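Local structure of COG0778: Nitroreductase (Streptococcus pneumoniae, 2B67) at residues L81-L87 against Y130-A135; K56-L60 against V164-E169; A91-A95 against F111-P116. The protein binds flavin mononucleotide and, as a member of the nitroreductase family, probably uses it to pass electrons from a reduced nicotinamide cofactor to an acceptor. One frame throughout, in Å; residues are numbered along the deposited sequence. Where two conformers were deposited one is given.

Contact 1 (L81-L87 against Y130-A135)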
loop_
_atom_site.group_PDB
_atom_site.type_symbol
_atom_site.label_atom_id
_atom_site.label_comp_id
_atom_site.label_asym_id
_atom_site.label_seq_id
_atom_site.Cartn_x
_atom_site.Cartn_y
_atom_site.Cartn_z
ATOM N N LEU A 81 -3.484 4.190 11.816
ATOM C CA LEU A 81 -2.326 4.532 10.991
ATOM C C LEU A 81 -2.463 5.980 10.561
ATOM O O LEU A 81 -3.439 6.344 9.886
ATOM C CB LEU A 81 -2.229 3.630 9.747
ATOM C CG LEU A 81 -1.174 3.948 8.679
ATOM C CD1 LEU A 81 0.252 3.932 9.274
ATOM C CD2 LEU A 81 -1.244 2.912 7.577
ATOM N N PHE A 82 -1.485 6.797 10.958
ATOM C CA PHE A 82 -1.430 8.231 10.587
ATOM C C PHE A 82 -0.267 8.446 9.607
ATOM O O PHE A 82 0.716 7.679 9.590
ATOM C CB PHE A 82 -1.153 9.129 11.822
ATOM C CG PHE A 82 -2.325 9.262 12.775
ATOM C CD1 PHE A 82 -2.676 8.209 13.618
ATOM C CD2 PHE A 82 -3.085 10.430 12.807
ATOM C CE1 PHE A 82 -3.747 8.332 14.481
ATOM C CE2 PHE A 82 -4.148 10.567 13.678
ATOM C CZ PHE A 82 -4.484 9.509 14.521
ATOM N N THR A 83 -0.355 9.505 8.815
ATOM C CA THR A 83 0.771 9.901 7.998
ATOM C C THR A 83 1.120 11.350 8.336
ATOM O O THR A 83 0.256 12.123 8.766
ATOM C CB THR A 83 0.457 9.784 6.511
ATOM O OG1 THR A 83 -0.784 10.450 6.264
ATOM C CG2 THR A 83 0.308 8.313 6.101
ATOM N N ASP A 84 2.385 11.687 8.101
ATOM C CA ASP A 84 2.968 12.988 8.397
ATOM C C ASP A 84 2.689 13.981 7.304
ATOM O O ASP A 84 3.293 13.910 6.233
ATOM C CB ASP A 84 4.498 12.835 8.542
ATOM C CG ASP A 84 5.138 13.947 9.381
ATOM O OD1 ASP A 84 4.571 15.069 9.448
ATOM O OD2 ASP A 84 6.235 13.694 9.946
ATOM N N THR A 85 1.812 14.941 7.574
ATOM C CA THR A 85 1.493 15.924 6.572
ATOM C C THR A 85 2.589 16.979 6.398
ATOM O O THR A 85 2.542 17.729 5.433
ATOM C CB THR A 85 0.166 16.648 6.850
ATOM O OG1 THR A 85 0.315 17.434 8.045
ATOM C CG2 THR A 85 -0.998 15.600 7.017
ATOM N N ASP A 86 3.548 17.039 7.332
ATOM C CA ASP A 86 4.693 17.947 7.217
ATOM C C ASP A 86 5.883 17.152 6.679
ATOM O O ASP A 86 6.736 16.632 7.432
ATOM C CB ASP A 86 5.042 18.610 8.566
ATOM C CG ASP A 86 5.899 19.910 8.385
ATOM O OD1 ASP A 86 6.609 20.029 7.358
ATOM O OD2 ASP A 86 5.840 20.822 9.255
ATOM N N LEU A 87 5.916 17.050 5.364
ATOM C CA LEU A 87 6.874 16.203 4.700
ATOM C C LEU A 87 8.303 16.745 4.838
ATOM O O LEU A 87 9.260 15.962 4.886
ATOM C CB LEU A 87 6.454 16.025 3.246
ATOM C CG LEU A 87 5.305 15.044 2.921
ATOM C CD1 LEU A 87 5.064 15.075 1.420
ATOM C CD2 LEU A 87 5.661 13.599 3.358
ATOM N N TYR A 130 0.586 11.199 -2.137
ATOM C CA TYR A 130 1.880 10.663 -1.662
ATOM C C TYR A 130 1.677 9.991 -0.295
ATOM O O TYR A 130 2.073 8.848 -0.072
ATOM C CB TYR A 130 2.871 11.820 -1.584
ATOM C CG TYR A 130 4.282 11.523 -1.193
ATOM C CD1 TYR A 130 5.292 11.436 -2.160
ATOM C CD2 TYR A 130 4.633 11.397 0.145
ATOM C CE1 TYR A 130 6.646 11.209 -1.787
ATOM C CE2 TYR A 130 5.967 11.145 0.535
ATOM C CZ TYR A 130 6.974 11.092 -0.424
ATOM O OH TYR A 130 8.299 10.840 0.002
ATOM N N LEU A 131 1.003 10.690 0.599
ATOM C CA LEU A 131 0.761 10.156 1.939
ATOM C C LEU A 131 -0.146 8.915 1.862
ATOM O O LEU A 131 0.091 7.901 2.524
ATOM C CB LEU A 131 0.147 11.239 2.810
ATOM C CG LEU A 131 1.009 12.483 3.138
ATOM C CD1 LEU A 131 0.193 13.431 4.031
ATOM C CD2 LEU A 131 2.330 12.167 3.821
ATOM N N ALA A 132 -1.187 8.993 1.025
ATOM C CA ALA A 132 -2.140 7.900 0.921
ATOM C C ALA A 132 -1.449 6.645 0.351
ATOM O O ALA A 132 -1.672 5.511 0.822
ATOM C CB ALA A 132 -3.367 8.304 0.074
ATOM N N LEU A 133 -0.607 6.850 -0.659
ATOM C CA LEU A 133 0.096 5.742 -1.261
ATOM C C LEU A 133 1.025 5.067 -0.274
ATOM O O LEU A 133 0.998 3.839 -0.133
ATOM C CB LEU A 133 0.845 6.147 -2.543
ATOM C CG LEU A 133 1.313 4.844 -3.234
ATOM C CD1 LEU A 133 0.928 4.807 -4.703
ATOM C CD2 LEU A 133 2.790 4.677 -3.002
ATOM N N ASN A 134 1.861 5.855 0.395
ATOM C CA ASN A 134 2.814 5.306 1.367
ATOM C C ASN A 134 2.090 4.612 2.543
ATOM O O ASN A 134 2.586 3.654 3.097
ATOM C CB ASN A 134 3.785 6.410 1.851
ATOM C CG ASN A 134 4.808 6.807 0.761
ATOM O OD1 ASN A 134 5.713 6.033 0.453
ATOM N ND2 ASN A 134 4.610 7.976 0.121
ATOM N N ALA A 135 0.920 5.108 2.926
ATOM C CA ALA A 135 0.094 4.431 3.942
ATOM C C ALA A 135 -0.366 3.051 3.445
ATOM O O ALA A 135 -0.361 2.100 4.221
ATOM C CB ALA A 135 -1.123 5.285 4.327
#
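In the alpha-beta sandwich of the nitroreductase fold, the end of strand 77-84 lies against helix 124-148, and Leu131 of the helix fills the angle where the strand turns off toward helix 87-98. The axes of the short segments pass 8.6 Å apart at 138°. Thr83 sits over the helix and divides its two branches: CG2 drops between Leu131 O and Ala135 CB, 3.8 Å from the latter, while OG1 lies alongside Leu131 CB and is hydrogen-bonded to Glu177 OE2 on the next strand. With chi1 at 50°, OG1 is placed between the backbone N and the carbonyl carbon, which leaves CG2 for the helix. One turn along the helix, Ala135 CB also takes Leu81 CD2 at 4.0 Å.

Beyond Thr83 the chain bends in an Asx turn, Asp86 N donating to Asp84 OD1 (3.1 Å) from above the carboxylate plane; Asp84 OD2 forms salt bridges with Arg173 and Arg90. Leu131 reaches into this bend, CD1 against Thr85 CA and CD2 in a tight fit 3.1 Å from Asp84 O and 3.7 Å from Leu87 CD2. Leu87 also brings both methyls within van der Waals distance of Tyr130 CD2 and CE2. The hydroxyl of that ring is hydrogen-bonded to Ser45 OG and to ND1 of His43, a residue of the flavin pocket; three residues on, Leu133 touches FMN, and Ala132 packs on Ala132 of the second subunit. Tyr130 O accepts from Asn134 N and, on the opposite face of the carbonyl plane, from Asn134 ND2 at 2.7 Å.

Contact 2 (K56-L60 against V164-E169)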
loop_
_atom_site.group_PDB
_atom_site.type_symbol
_atom_site.label_atom_id
_atom_site.label_comp_id
_atom_site.label_asym_id
_atom_site.label_seq_id
_atom_site.Cartn_x
_atom_site.Cartn_y
_atom_site.Cartn_z
ATOM N N LYS A 56 -8.353 3.616 24.558
ATOM C CA LYS A 56 -9.382 4.518 23.995
ATOM C C LYS A 56 -10.318 3.870 22.946
ATOM O O LYS A 56 -10.955 4.566 22.152
ATOM C CB LYS A 56 -8.734 5.812 23.431
ATOM C CG LYS A 56 -8.002 6.645 24.525
ATOM C CD LYS A 56 -7.506 7.986 23.996
ATOM C CE LYS A 56 -7.217 8.971 25.152
ATOM N NZ LYS A 56 -5.930 8.646 25.885
ATOM N N ASN A 57 -10.415 2.541 22.977
ATOM C CA ASN A 57 -11.169 1.810 21.971
ATOM C C ASN A 57 -12.636 2.186 21.888
ATOM O O ASN A 57 -13.175 2.286 20.794
ATOM C CB ASN A 57 -11.058 0.312 22.174
ATOM C CG ASN A 57 -9.618 -0.158 22.168
ATOM O OD1 ASN A 57 -9.158 -0.780 21.214
ATOM N ND2 ASN A 57 -8.907 0.156 23.225
ATOM N N ALA A 58 -13.284 2.356 23.033
ATOM C CA ALA A 58 -14.725 2.655 23.042
ATOM C C ALA A 58 -15.012 4.036 22.449
ATOM O O ALA A 58 -15.985 4.196 21.725
ATOM C CB ALA A 58 -15.304 2.550 24.463
ATOM N N GLU A 59 -14.187 5.014 22.835
ATOM C CA GLU A 59 -14.191 6.373 22.297
ATOM C C GLU A 59 -13.997 6.338 20.779
ATOM O O GLU A 59 -14.818 6.860 20.014
ATOM C CB GLU A 59 -13.041 7.186 22.916
ATOM C CG GLU A 59 -13.422 8.261 23.953
ATOM C CD GLU A 59 -12.565 9.537 23.834
ATOM O OE1 GLU A 59 -13.108 10.597 23.421
ATOM O OE2 GLU A 59 -11.347 9.479 24.134
ATOM N N LEU A 60 -12.909 5.702 20.353
ATOM C CA LEU A 60 -12.574 5.602 18.922
ATOM C C LEU A 60 -13.715 5.005 18.123
ATOM O O LEU A 60 -14.051 5.491 17.045
ATOM C CB LEU A 60 -11.269 4.796 18.715
ATOM C CG LEU A 60 -10.829 4.586 17.272
ATOM C CD1 LEU A 60 -10.553 5.956 16.569
ATOM C CD2 LEU A 60 -9.606 3.658 17.206
ATOM N N VAL A 164 -10.511 12.090 14.832
ATOM C CA VAL A 164 -9.593 11.056 15.311
ATOM C C VAL A 164 -8.425 11.646 16.101
ATOM O O VAL A 164 -8.040 11.082 17.140
ATOM C CB VAL A 164 -9.036 10.104 14.179
ATOM C CG1 VAL A 164 -8.051 9.117 14.793
ATOM C CG2 VAL A 164 -10.154 9.280 13.523
ATOM N N ASN A 165 -7.868 12.765 15.625
ATOM C CA ASN A 165 -6.723 13.384 16.313
ATOM C C ASN A 165 -7.106 13.778 17.718
ATOM O O ASN A 165 -6.341 13.570 18.644
ATOM C CB ASN A 165 -6.217 14.634 15.584
ATOM C CG ASN A 165 -5.389 14.304 14.359
ATOM O OD1 ASN A 165 -4.149 14.320 14.397
ATOM N ND2 ASN A 165 -6.066 14.039 13.262
ATOM N N GLU A 166 -8.283 14.376 17.851
ATOM C CA GLU A 166 -8.818 14.830 19.131
ATOM C C GLU A 166 -9.041 13.650 20.085
ATOM O O GLU A 166 -8.482 13.616 21.173
ATOM C CB GLU A 166 -10.118 15.591 18.850
ATOM C CG GLU A 166 -10.913 16.051 20.040
ATOM C CD GLU A 166 -11.995 17.045 19.640
ATOM O OE1 GLU A 166 -12.051 18.129 20.289
ATOM O OE2 GLU A 166 -12.770 16.772 18.663
ATOM N N VAL A 167 -9.812 12.655 19.646
ATOM C CA VAL A 167 -10.064 11.441 20.420
ATOM C C VAL A 167 -8.786 10.692 20.849
ATOM O O VAL A 167 -8.674 10.252 21.987
ATOM C CB VAL A 167 -11.031 10.512 19.647
ATOM C CG1 VAL A 167 -11.192 9.167 20.311
ATOM C CG2 VAL A 167 -12.403 11.190 19.491
ATOM N N LEU A 168 -7.819 10.555 19.950
ATOM C CA LEU A 168 -6.605 9.812 20.261
ATOM C C LEU A 168 -5.452 10.667 20.793
ATOM O O LEU A 168 -4.376 10.129 21.077
ATOM C CB LEU A 168 -6.141 8.999 19.033
ATOM C CG LEU A 168 -7.114 7.947 18.508
ATOM C CD1 LEU A 168 -6.499 7.049 17.445
ATOM C CD2 LEU A 168 -7.617 7.112 19.654
ATOM N N GLU A 169 -5.671 11.981 20.903
ATOM C CA GLU A 169 -4.669 12.923 21.410
ATOM C C GLU A 169 -3.373 12.872 20.604
ATOM O O GLU A 169 -2.283 12.661 21.150
ATOM C CB GLU A 169 -4.399 12.724 22.920
ATOM C CG GLU A 169 -5.677 12.756 23.743
ATOM C CD GLU A 169 -5.459 12.506 25.245
ATOM O OE1 GLU A 169 -4.347 12.052 25.660
ATOM O OE2 GLU A 169 -6.434 12.759 26.004
#
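This is a partly buried meeting of two short helical ends near the periphery, its centre about 17 Å from the centre of the chain: Lys56 and the first turn of helix 57-61 pack on the last turn of helix 161-168 and on Glu169 just after it. The contact is apolar on the side toward the sheet and charged on its outer side, and no hydrogen bond crosses it. On the inner side Leu60 CD1 faces Leu168 CD1 at 4.3 Å and Val164 CG1 at 4.4 Å. The leucine carries CG anti to its own backbone N (chi1 178°), which brings CD1 to the other helix. Leu60 also rests on Thr78 and Leu179, and Leu168 on Ala80, so both helices cover the same face of the central antiparallel sheet of the nitroreductase fold, side by side on strands 77-84 and 174-183.

Farther out, Val167 lies against Glu59. The two side chains run past each other in opposite directions, with Val167 CG1 3.8 Å from Glu59 CB and close to the carboxylate carbon too; Glu59 was modelled in two conformers, so its outer end is less certain than its CB.

Lys56 stretches across the C-terminal end of helix 161-168. Its CB meets Leu168 CD2 at 4.1 Å, its CD lies 3.2 Å from Val167 O, and a bend at chi4 (75°) turns the ammonium toward Glu169, crossing that side chain nearly at right angles. The resulting salt bridge, Lys56 NZ to Glu169 OE1, is long at 3.8 Å. Glu169 leaves the helix with positive phi in a Schellman motif, and there Arg204 of the second subunit donates hydrogen bonds to Leu168 O and Glu169 O.

Contact 3 (A91-A95 against F111-P116). With ACY (acetic acid), chain F.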
loop_
_atom_site.group_PDB
_atom_site.type_symbol
_atom_site.label_atom_id
_atom_site.label_comp_id
_atom_site.label_asym_id
_atom_site.label_seq_id
_atom_site.Cartn_x
_atom_site.Cartn_y
_atom_site.Cartn_z
ATOM N N ALA A 91 11.329 14.525 6.468
ATOM C CA ALA A 91 12.683 14.346 5.930
ATOM C C ALA A 91 13.723 14.712 6.976
ATOM O O ALA A 91 14.718 14.002 7.149
ATOM C CB ALA A 91 12.903 15.187 4.670
ATOM N N ARG A 92 13.487 15.814 7.681
ATOM C CA ARG A 92 14.458 16.316 8.644
ATOM C C ARG A 92 14.562 15.371 9.832
ATOM O O ARG A 92 15.662 15.139 10.352
ATOM C CB ARG A 92 14.096 17.730 9.088
ATOM C CG ARG A 92 14.495 18.795 8.084
ATOM C CD ARG A 92 14.156 20.177 8.604
ATOM N NE ARG A 92 15.130 21.175 8.163
ATOM C CZ ARG A 92 15.898 21.900 8.976
ATOM N NH1 ARG A 92 15.819 21.744 10.301
ATOM N NH2 ARG A 92 16.753 22.785 8.460
ATOM N N LYS A 93 13.412 14.831 10.249
ATOM C CA LYS A 93 13.335 13.797 11.289
ATOM C C LYS A 93 14.213 12.586 10.957
ATOM O O LYS A 93 14.961 12.123 11.790
ATOM C CB LYS A 93 11.882 13.328 11.462
ATOM C CG LYS A 93 11.657 12.407 12.687
ATOM C CD LYS A 93 10.238 11.787 12.666
ATOM C CE LYS A 93 10.033 10.819 13.839
ATOM N NZ LYS A 93 9.836 11.545 15.139
ATOM N N ILE A 94 14.149 12.096 9.730
ATOM C CA ILE A 94 14.968 10.961 9.335
ATOM C C ILE A 94 16.468 11.322 9.499
ATOM O O ILE A 94 17.233 10.573 10.123
ATOM C CB ILE A 94 14.561 10.490 7.924
ATOM C CG1 ILE A 94 13.213 9.716 8.051
ATOM C CG2 ILE A 94 15.643 9.620 7.302
ATOM C CD1 ILE A 94 12.277 10.020 7.028
ATOM N N ALA A 95 16.864 12.491 9.012
ATOM C CA ALA A 95 18.250 12.957 9.182
ATOM C C ALA A 95 18.629 13.096 10.665
ATOM O O ALA A 95 19.717 12.680 11.092
ATOM C CB ALA A 95 18.456 14.275 8.429
ATOM N N PHE A 111 18.314 14.883 3.076
ATOM C CA PHE A 111 17.139 14.866 3.953
ATOM C C PHE A 111 16.901 16.202 4.688
ATOM O O PHE A 111 15.750 16.594 4.909
ATOM C CB PHE A 111 17.233 13.717 4.957
ATOM C CG PHE A 111 16.982 12.350 4.357
ATOM C CD1 PHE A 111 18.000 11.400 4.309
ATOM C CD2 PHE A 111 15.721 11.996 3.894
ATOM C CE1 PHE A 111 17.773 10.108 3.769
ATOM C CE2 PHE A 111 15.471 10.711 3.353
ATOM C CZ PHE A 111 16.499 9.764 3.280
HETATM N N MSE A 112 17.980 16.886 5.070
HETATM C CA MSE A 112 17.871 18.173 5.767
HETATM C C MSE A 112 17.404 19.339 4.870
HETATM O O MSE A 112 16.619 20.168 5.316
HETATM C CB MSE A 112 19.198 18.557 6.433
HETATM C CG MSE A 112 19.514 17.797 7.717
HETATM SE SE MSE A 112 18.098 17.885 9.090
HETATM C CE MSE A 112 18.202 19.693 9.571
ATOM N N LYS A 113 17.866 19.380 3.622
ATOM C CA LYS A 113 17.627 20.516 2.726
ATOM C C LYS A 113 17.075 20.196 1.321
ATOM O O LYS A 113 16.112 20.825 0.854
ATOM C CB LYS A 113 18.904 21.394 2.639
ATOM C CG LYS A 113 18.914 22.486 3.729
ATOM C CD LYS A 113 20.274 22.707 4.323
ATOM C CE LYS A 113 20.190 23.659 5.514
ATOM N NZ LYS A 113 21.514 23.693 6.254
ATOM N N ASN A 114 17.673 19.243 0.627
ATOM C CA ASN A 114 17.215 18.981 -0.731
ATOM C C ASN A 114 15.792 18.444 -0.777
ATOM O O ASN A 114 14.905 19.032 -1.429
ATOM C CB ASN A 114 18.177 18.046 -1.471
ATOM C CG ASN A 114 19.466 18.743 -1.830
ATOM O OD1 ASN A 114 20.280 19.043 -0.958
ATOM N ND2 ASN A 114 19.635 19.051 -3.116
ATOM N N LEU A 115 15.577 17.348 -0.062
ATOM C CA LEU A 115 14.297 16.698 -0.095
ATOM C C LEU A 115 13.176 17.678 0.292
ATOM O O LEU A 115 12.241 17.835 -0.496
ATOM C CB LEU A 115 14.282 15.431 0.754
ATOM C CG LEU A 115 13.524 14.233 0.190
ATOM C CD1 LEU A 115 13.153 13.211 1.295
ATOM C CD2 LEU A 115 12.322 14.644 -0.632
ATOM N N PRO A 116 13.268 18.349 1.463
ATOM C CA PRO A 116 12.234 19.320 1.832
ATOM C C PRO A 116 11.954 20.365 0.759
ATOM O O PRO A 116 10.796 20.795 0.621
ATOM C CB PRO A 116 12.802 19.988 3.092
ATOM C CG PRO A 116 13.630 18.917 3.699
ATOM C CD PRO A 116 14.285 18.233 2.527
HETATM C C ACY F . 6.637 12.831 15.968
HETATM O O ACY F . 5.590 12.697 16.634
HETATM O OXT ACY F . 7.113 11.933 15.240
HETATM C CH3 ACY F . 7.350 14.151 16.048
#
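Ala91 pushes its methyl into the wall of the facing helix: CB lies 3.2 Å from Phe111 O and 3.9 Å from both Leu115 CD1 and Pro116 CG, where that helix widens into a pi-type turn (111-114) and kinks at Pro116, whose N makes no bond to the preceding turn. Arg92, in one of its two conformers, folds over Met112, a selenomethionine in this model: CE of Met112 stands above the centre of the guanidinium face, brought there by bends at chi2 and chi3, while Arg92 NE gives a weak hydrogen bond to Met112 O at 3.4 Å. Lys93 points to the other side, where NZ donates to OXT of an acetic acid molecule (2.8 Å), probably from the crystallisation liquor, and forms a salt bridge with Glu199 of the second subunit. Ile94 sets CG2 squarely over the Phe111 ring, 3.9 Å from the centroid and 3° off the normal, a CH-pi contact. Ala95 CB lies 3.7 Å from both Phe111 CB and Met112 SE. Alanines one turn apart are consistent with the 8.1 Å approach of the short axes at 155°, the nearly antiparallel packing of a helical hairpin, with the side chain of Phe111 about 7 Å from FMN.

Contact 1 is the most central of the three, contact 2 lies farther out and partly exposed, and contact 3 is buried within a helical pair about 22 Å from the centre of the chain. Contacts 1 and 2 share the sheet: Phe82, turned away from helix 124-148, packs its CZ 3.6 Å from Val164 CG1, so strand 77-84 has a helix on each face. Contact 3 continues the chain from contact 1, since helix 87-98 follows the strand and helix 105-120 precedes helix 124-148. Across the central contact the touching groups are mostly apolar; charge enters in contact 2 at its solvent-facing side, and in contact 3 where Arg92 is partly exposed. All three touch the second subunit.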